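Protein LEC-6 (Caenorhabditis elegans, PDB 3VV1) binds a glycan containing galactose and fucose and, as a galectin, probably recognises galactosides more generally. Local coordinates at residues 103-107 with 108-112. Sequence-based numbering, arbitrary orientation.
Sequences PFQQN and KIYTL
Tyr110 reaches back across a tight turn to Phe104 and Gln105. Its CB lies against the Phe104 ring, 4.1 Å from both CD1 and CE1. CG of Tyr110 is anti to its own carbonyl carbon (chi1 -64°), which lays the ring over the edge of Phe104. Tyr110 CG is 3.6 Å from Phe104 CD1, which sits under one face, offset toward the rim. The pair is a T-shaped (edge-to-face) stack with centroids 5.1 Å apart and planes at 83°. Further out, Tyr110 CE1 approaches Pro103 O, while Gln105 O lies at the ring edge, 3.4 Å from CE2. At the tip, Tyr110 OH accepts a bent hydrogen bond from Gln105 N (2.9 Å, N-H...O 140°). A water near the ring plane donates to Gln105 OE1; its link to Tyr110 OH is doubtful, because 2.4 Å is too short for an ordinary hydrogen bond. The hydroxyl thus meets the first residue of the type II beta turn from Gln105 to Lys108. The turn's own bond, Lys108 N to Gln105 O, is weak at 3.4 Å.

Phe104 has a second neighbour here: its CZ meets Leu112 CD1 at 4.1 Å. Pro103 CG covers one face of the Phe104 ring.

The turn lies in the loop between strands 98-100 and 110-117 of the galectin beta-sandwich. Phe104 and Leu112 both touch Phe75 of the other sheet's strand 71-78, so they join the buried layer between the sheets. Strand 110-117 itself runs between strands 46-54 and 120-125, and Tyr110 packs on Val125 of the latter.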
ATOM      1  N   PRO A 103     -16.378 -10.433 -21.903  1.00 14.02           N
ATOM      2  CA  PRO A 103     -17.269 -10.889 -20.849  1.00 14.06           C
ATOM      3  C   PRO A 103     -18.039  -9.729 -20.227  1.00 15.29           C
ATOM      4  O   PRO A 103     -18.871  -9.953 -19.308  1.00 19.39           O
ATOM      5  CB  PRO A 103     -16.290 -11.452 -19.825  1.00 16.15           C
ATOM      6  CG  PRO A 103     -15.062 -10.568 -19.943  1.00 14.90           C
ATOM      7  CD  PRO A 103     -14.975 -10.251 -21.445  1.00 13.38           C
ATOM      8  N   PHE A 104     -17.787  -8.495 -20.685  1.00 14.28           N
ATOM      9  CA  PHE A 104     -18.399  -7.340 -20.021  1.00 13.54           C
ATOM     10  C   PHE A 104     -19.543  -6.750 -20.805  1.00 13.56           C
ATOM     11  O   PHE A 104     -19.558  -6.835 -22.030  1.00 17.73           O
ATOM     12  CB  PHE A 104     -17.369  -6.225 -19.822  1.00 14.84           C
ATOM     13  CG  PHE A 104     -16.092  -6.689 -19.202  1.00 12.07           C
ATOM     14  CD1 PHE A 104     -16.043  -6.989 -17.813  1.00 12.72           C
ATOM     15  CD2 PHE A 104     -14.917  -6.784 -19.952  1.00 11.24           C
ATOM     16  CE1 PHE A 104     -14.833  -7.382 -17.215  1.00 12.97           C
ATOM     17  CE2 PHE A 104     -13.716  -7.190 -19.354  1.00 12.03           C
ATOM     18  CZ  PHE A 104     -13.671  -7.498 -17.984  1.00 11.77           C
ATOM     19  N   GLN A 105     -20.449  -6.110 -20.089  1.00 14.61           N
ATOM     20  CA  GLN A 105     -21.469  -5.254 -20.706  1.00 16.09           C
ATOM     21  C   GLN A 105     -21.273  -3.881 -20.106  1.00 17.47           C
ATOM     22  O   GLN A 105     -20.966  -3.754 -18.887  1.00 15.69           O
ATOM     23  CB  GLN A 105     -22.859  -5.765 -20.342  1.00 20.16           C
ATOM     24  CG  GLN A 105     -23.098  -7.118 -21.004  1.00 24.47           C
ATOM     25  CD  GLN A 105     -24.434  -7.717 -20.627  1.00 27.37           C
ATOM     26  OE1 GLN A 105     -24.522  -8.461 -19.659  1.00 35.84           O
ATOM     27  NE2 GLN A 105     -25.483  -7.383 -21.376  1.00 37.51           N
ATOM     28  N   GLN A 106     -21.466  -2.842 -20.934  1.00 18.92           N
ATOM     29  CA  GLN A 106     -21.409  -1.477 -20.406  1.00 18.57           C
ATOM     30  C   GLN A 106     -22.495  -1.281 -19.359  1.00 17.52           C
ATOM     31  O   GLN A 106     -23.605  -1.859 -19.466  1.00 18.78           O
ATOM     32  CB  GLN A 106     -21.401  -0.410 -21.543  1.00 22.45           C
ATOM     33  CG  GLN A 106     -20.013  -0.388 -22.272  1.00 21.39           C
ATOM     34  CD  GLN A 106     -20.081   0.154 -23.678  1.00 24.70           C
ATOM     35  OE1 GLN A 106     -20.896  -0.305 -24.475  1.00 26.77           O
ATOM     36  NE2 GLN A 106     -19.226   1.120 -23.996  1.00 26.54           N
ATOM     37  N   ASN A 107     -22.157  -0.493 -18.329  1.00 16.89           N
ATOM     38  CA  ASN A 107     -23.122  -0.095 -17.290  1.00 17.89           C
ATOM     39  C   ASN A 107     -23.544  -1.280 -16.364  1.00 17.44           C
ATOM     40  O   ASN A 107     -24.575  -1.200 -15.717  1.00 20.48           O
ATOM     41  CB  ASN A 107     -24.308   0.685 -17.916  1.00 20.79           C
ATOM     42  CG  ASN A 107     -23.811   1.904 -18.731  1.00 21.69           C
ATOM     43  OD1 ASN A 107     -23.154   2.765 -18.154  1.00 31.28           O
ATOM     44  ND2 ASN A 107     -24.057   1.938 -20.069  1.00 26.74           N
ATOM     45  N   LYS A 108     -22.751  -2.348 -16.343  1.00 15.75           N
ATOM     46  CA  LYS A 108     -22.877  -3.414 -15.298  1.00 14.95           C
ATOM     47  C   LYS A 108     -21.601  -3.450 -14.456  1.00 12.61           C
ATOM     48  O   LYS A 108     -20.588  -2.951 -14.873  1.00 12.23           O
ATOM     49  CB  LYS A 108     -23.200  -4.808 -15.926  1.00 15.89           C
ATOM     50  CG  LYS A 108     -24.490  -4.922 -16.756  1.00 20.19           C
ATOM     51  CD  LYS A 108     -25.667  -4.562 -15.895  1.00 28.19           C
ATOM     52  CE  LYS A 108     -27.017  -4.970 -16.494  1.00 36.52           C
ATOM     53  NZ  LYS A 108     -28.155  -4.609 -15.567  1.00 43.55           N
ATOM     54  N   ILE A 109     -21.681  -3.979 -13.230  1.00 12.04           N
ATOM     55  CA  ILE A 109     -20.564  -3.994 -12.316  1.00 10.88           C
ATOM     56  C   ILE A 109     -19.862  -5.347 -12.396  1.00 10.36           C
ATOM     57  O   ILE A 109     -20.528  -6.395 -12.415  1.00 11.92           O
ATOM     58  CB  ILE A 109     -21.019  -3.752 -10.852  1.00 11.27           C
ATOM     59  CG1 ILE A 109     -21.819  -2.460 -10.747  1.00 12.65           C
ATOM     60  CG2 ILE A 109     -19.791  -3.707  -9.930  1.00 12.00           C
ATOM     61  CD1 ILE A 109     -22.649  -2.303  -9.495  1.00 13.90           C
ATOM     62  N   TYR A 110     -18.523  -5.327 -12.411  1.00  9.18           N
ATOM     63  CA  TYR A 110     -17.744  -6.581 -12.467  1.00 10.25           C
ATOM     64  C   TYR A 110     -16.617  -6.530 -11.470  1.00 10.37           C
ATOM     65  O   TYR A 110     -15.957  -5.485 -11.277  1.00 10.37           O
ATOM     66  CB  TYR A 110     -17.093  -6.754 -13.882  1.00 10.11           C
ATOM     67  CG  TYR A 110     -18.177  -6.891 -14.922  1.00 10.10           C
ATOM     68  CD1 TYR A 110     -18.711  -8.119 -15.214  1.00 11.00           C
ATOM     69  CD2 TYR A 110     -18.703  -5.761 -15.592  1.00 11.02           C
ATOM     70  CE1 TYR A 110     -19.753  -8.270 -16.098  1.00 13.20           C
ATOM     71  CE2 TYR A 110     -19.732  -5.892 -16.486  1.00 12.27           C
ATOM     72  CZ  TYR A 110     -20.287  -7.150 -16.729  1.00 12.28           C
ATOM     73  OH  TYR A 110     -21.320  -7.289 -17.618  1.00 15.89           O
ATOM     74  N   THR A 111     -16.327  -7.689 -10.893  1.00  9.89           N
ATOM     75  CA  THR A 111     -15.131  -7.895 -10.144  1.00  9.02           C
ATOM     76  C   THR A 111     -14.133  -8.615 -11.038  1.00  9.32           C
ATOM     77  O   THR A 111     -14.377  -9.738 -11.489  1.00 11.26           O
ATOM     78  CB  THR A 111     -15.408  -8.676  -8.863  1.00  9.63           C
ATOM     79  OG1 THR A 111     -16.225  -7.898  -7.981  1.00 10.62           O
ATOM     80  CG2 THR A 111     -14.064  -9.036  -8.144  1.00 11.07           C
ATOM     81  N   LEU A 112     -13.045  -7.928 -11.333  1.00  8.97           N
ATOM     82  CA  LEU A 112     -12.003  -8.452 -12.293  1.00  7.99           C
ATOM     83  C   LEU A 112     -10.736  -8.660 -11.538  1.00  8.58           C
ATOM     84  O   LEU A 112     -10.251  -7.758 -10.838  1.00 10.39           O
ATOM     85  CB  LEU A 112     -11.800  -7.411 -13.415  1.00  9.29           C
ATOM     86  CG  LEU A 112     -10.638  -7.662 -14.391  1.00  8.61           C
ATOM     87  CD1 LEU A 112     -10.978  -8.920 -15.178  1.00 11.11           C
ATOM     88  CD2 LEU A 112     -10.465  -6.427 -15.344  1.00  9.97           C
TER
HETATM   89  O   HOH W   1     -22.500  -9.404 -17.874  1.00 27.22           O